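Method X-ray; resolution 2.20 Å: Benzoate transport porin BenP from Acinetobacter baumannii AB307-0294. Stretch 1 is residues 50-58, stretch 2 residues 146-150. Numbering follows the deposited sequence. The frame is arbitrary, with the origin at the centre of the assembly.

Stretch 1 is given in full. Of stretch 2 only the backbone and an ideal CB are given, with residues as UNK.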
# COMPACT_ATOMS: atom_id res chain seq x y z
N TRP A 50 15.40 4.73 13.77
CA TRP A 50 16.50 4.64 12.86
C TRP A 50 16.77 3.17 12.87
O TRP A 50 17.03 2.57 13.95
CB TRP A 50 17.80 5.41 13.38
CG TRP A 50 18.86 5.53 12.33
CD1 TRP A 50 18.65 5.66 10.96
CD2 TRP A 50 20.26 5.46 12.52
NE1 TRP A 50 19.84 5.70 10.32
CE2 TRP A 50 20.85 5.57 11.24
CE3 TRP A 50 21.08 5.31 13.64
CZ2 TRP A 50 22.21 5.57 11.04
CZ3 TRP A 50 22.48 5.25 13.47
CH2 TRP A 50 23.03 5.38 12.14
N SER A 51 16.77 2.62 11.66
CA SER A 51 17.03 1.19 11.49
C SER A 51 17.81 0.87 10.22
O SER A 51 17.72 1.68 9.25
CB SER A 51 15.73 0.37 11.58
OG SER A 51 14.78 0.77 10.64
N GLN A 52 18.53 -0.26 10.26
CA GLN A 52 19.21 -0.83 9.07
C GLN A 52 18.66 -2.21 8.81
O GLN A 52 18.55 -2.99 9.78
CB GLN A 52 20.72 -0.94 9.25
CG GLN A 52 21.46 -1.55 8.11
CD GLN A 52 21.39 -0.64 6.87
OE1 GLN A 52 21.68 0.57 6.94
NE2 GLN A 52 20.99 -1.19 5.75
N ALA A 53 18.32 -2.49 7.53
CA ALA A 53 17.72 -3.76 7.12
C ALA A 53 18.48 -4.35 5.94
O ALA A 53 19.14 -3.62 5.18
CB ALA A 53 16.25 -3.57 6.72
N ALA A 54 18.43 -5.68 5.85
CA ALA A 54 18.90 -6.47 4.71
C ALA A 54 17.80 -7.53 4.40
O ALA A 54 17.20 -8.08 5.31
CB ALA A 54 20.22 -7.17 4.97
N SER A 55 17.55 -7.73 3.10
CA SER A 55 16.49 -8.60 2.63
C SER A 55 16.84 -9.31 1.35
O SER A 55 17.60 -8.79 0.54
CB SER A 55 15.22 -7.82 2.36
OG SER A 55 14.76 -7.13 3.50
N LEU A 56 16.23 -10.47 1.19
CA LEU A 56 16.39 -11.26 -0.02
C LEU A 56 15.04 -11.91 -0.45
O LEU A 56 14.28 -12.40 0.41
CB LEU A 56 17.44 -12.34 0.26
CG LEU A 56 17.86 -13.20 -0.95
CD1 LEU A 56 18.43 -12.31 -2.02
CD2 LEU A 56 18.81 -14.27 -0.49
N PHE A 57 14.75 -11.81 -1.73
CA PHE A 57 13.48 -12.28 -2.35
C PHE A 57 13.82 -13.17 -3.58
O PHE A 57 14.65 -12.83 -4.44
CB PHE A 57 12.55 -11.13 -2.84
CG PHE A 57 12.25 -10.13 -1.76
CD1 PHE A 57 13.11 -9.04 -1.55
CD2 PHE A 57 11.18 -10.31 -0.90
CE1 PHE A 57 12.87 -8.13 -0.53
CE2 PHE A 57 10.91 -9.39 0.10
CZ PHE A 57 11.77 -8.33 0.32
N TYR A 58 13.18 -14.31 -3.62
CA TYR A 58 13.41 -15.29 -4.62
C TYR A 58 12.08 -15.68 -5.25
O TYR A 58 11.08 -15.95 -4.52
CB TYR A 58 14.08 -16.49 -4.02
CG TYR A 58 14.15 -17.66 -4.99
CD1 TYR A 58 15.07 -17.67 -6.07
CD2 TYR A 58 13.29 -18.79 -4.83
CE1 TYR A 58 15.11 -18.76 -6.94
CE2 TYR A 58 13.37 -19.86 -5.66
CZ TYR A 58 14.26 -19.84 -6.69
OH TYR A 58 14.25 -20.89 -7.50
N UNK A 146 7.70 2.14 5.13
CA UNK A 146 8.47 2.29 6.38
C UNK A 146 9.79 1.49 6.32
O UNK A 146 10.65 1.85 5.51
CB UNK A 146 7.63 1.83 7.57
N UNK A 147 9.91 0.38 7.07
CA UNK A 147 11.08 -0.42 7.04
C UNK A 147 10.81 -1.75 6.35
O UNK A 147 10.80 -1.79 5.09
CB UNK A 147 11.60 -0.64 8.46
N UNK A 148 10.53 -2.81 7.08
CA UNK A 148 10.18 -4.12 6.37
C UNK A 148 8.73 -4.03 5.71
O UNK A 148 7.97 -3.08 6.01
CB UNK A 148 10.22 -5.28 7.37
N UNK A 149 8.43 -4.95 4.80
CA UNK A 149 7.24 -4.91 3.90
C UNK A 149 6.16 -5.94 4.35
O UNK A 149 6.41 -7.10 4.79
CB UNK A 149 7.66 -5.20 2.46
N UNK A 150 4.93 -5.48 4.31
CA UNK A 150 3.72 -6.30 4.58
C UNK A 150 3.61 -7.40 3.51
O UNK A 150 3.87 -7.18 2.33
CB UNK A 150 2.46 -5.43 4.59

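Stretch 1 is a beta strand, so its side chains alternate. Ser-51, Ala-53, Ser-55 and Phe-57 point toward stretch 2; Trp-50, Gln-52 and Ala-54 point away. Stretch 2 has no regular helix or strand.

Position 146 has phi/psi of -126/-109. Its ideal CB has no atom of stretch 1 within 5.5 Å. Stretch 1 therefore sets little limit here, and many side chains would fit. The deposited residue is Arg-146. It makes no contact with the strand, and its NH1 is hydrogen-bonded to a residue next to one of the stretches.

Position 147 lies nearest the strand, its CA 7.4 Å from the CA of Ala-53. CA-to-CB points toward stretch 1, and the ideal CB is 4.1 Å from Ser-51 OG. Ser-51 offers a hydroxyl, which can donate or accept, while Ala-53 offers only a small methyl. A small residue would fit but leave space toward Ala-53. A polar chain of medium length could reach the hydroxyl; Asn, Gln, Glu or His might be considered. The backbone does not choose among them. The deposited residue is Gln-147, with chi1 at t and chi2 at p. Gln-147 NE2 donates a hydrogen bond to Ser-51 OG at 3.0 Å, with a nearly straight angle of 166°. Gln-147 OE1 lies 3.1 Å from Ala-53 CB, a tight van der Waals contact.

Position 148 has phi/psi of -72/164, and its CA-to-CB bond points sideways. The ideal CB has nothing of stretch 1 within 5.5 Å, so a contact needs a longer chain whose end turns toward the strand. Ala-53 CB favours an apolar end, and Ser-55 OG adds a polar atom nearby. Leu, Met or Ile would be reasonable, and a polar chain is not excluded. The residue is Leu-148, with chi1 at m and chi2 at t. Leu-148 CD2 packs 3.8 Å from Ala-53 CB and lies 4.3 Å from Ser-55 OG.

Position 149 points toward stretch 1, again with no atom within 5.5 Å of its ideal CB. The Phe-57 ring lies in this direction, so a branched or long apolar chain, or another ring, would suit the gap. The residue is Leu-149. Leu-149 CD2 meets Phe-57 CZ at 4.3 Å, approaching the ring obliquely in a loose apolar contact.

Position 150 is out of reach of the strand, which gives no preference. The residue is Thr-150, and it does not touch stretch 1.

Stretch 2, residues 146-150: RQLLT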
# COMPACT_ATOMS: atom_id res chain seq x y z
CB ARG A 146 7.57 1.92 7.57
CG ARG A 146 6.31 2.76 7.79
CD ARG A 146 6.62 4.21 7.86
NE ARG A 146 5.57 4.98 8.53
CZ ARG A 146 4.34 5.29 8.02
NH1 ARG A 146 3.91 4.88 6.81
NH2 ARG A 146 3.52 5.98 8.80
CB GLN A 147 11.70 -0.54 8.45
CG GLN A 147 12.96 -1.35 8.59
CD GLN A 147 14.00 -1.07 7.52
OE1 GLN A 147 13.88 -1.56 6.39
NE2 GLN A 147 15.07 -0.35 7.87
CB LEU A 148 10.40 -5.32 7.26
CG LEU A 148 11.80 -5.41 7.94
CD1 LEU A 148 11.97 -6.74 8.67
CD2 LEU A 148 12.86 -5.24 6.83
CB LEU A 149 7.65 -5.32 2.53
CG LEU A 149 8.28 -4.35 1.53
CD1 LEU A 149 9.17 -3.32 2.13
CD2 LEU A 149 8.97 -5.04 0.36
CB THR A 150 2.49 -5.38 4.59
OG1 THR A 150 2.78 -4.33 5.51
CG2 THR A 150 1.10 -6.06 5.00
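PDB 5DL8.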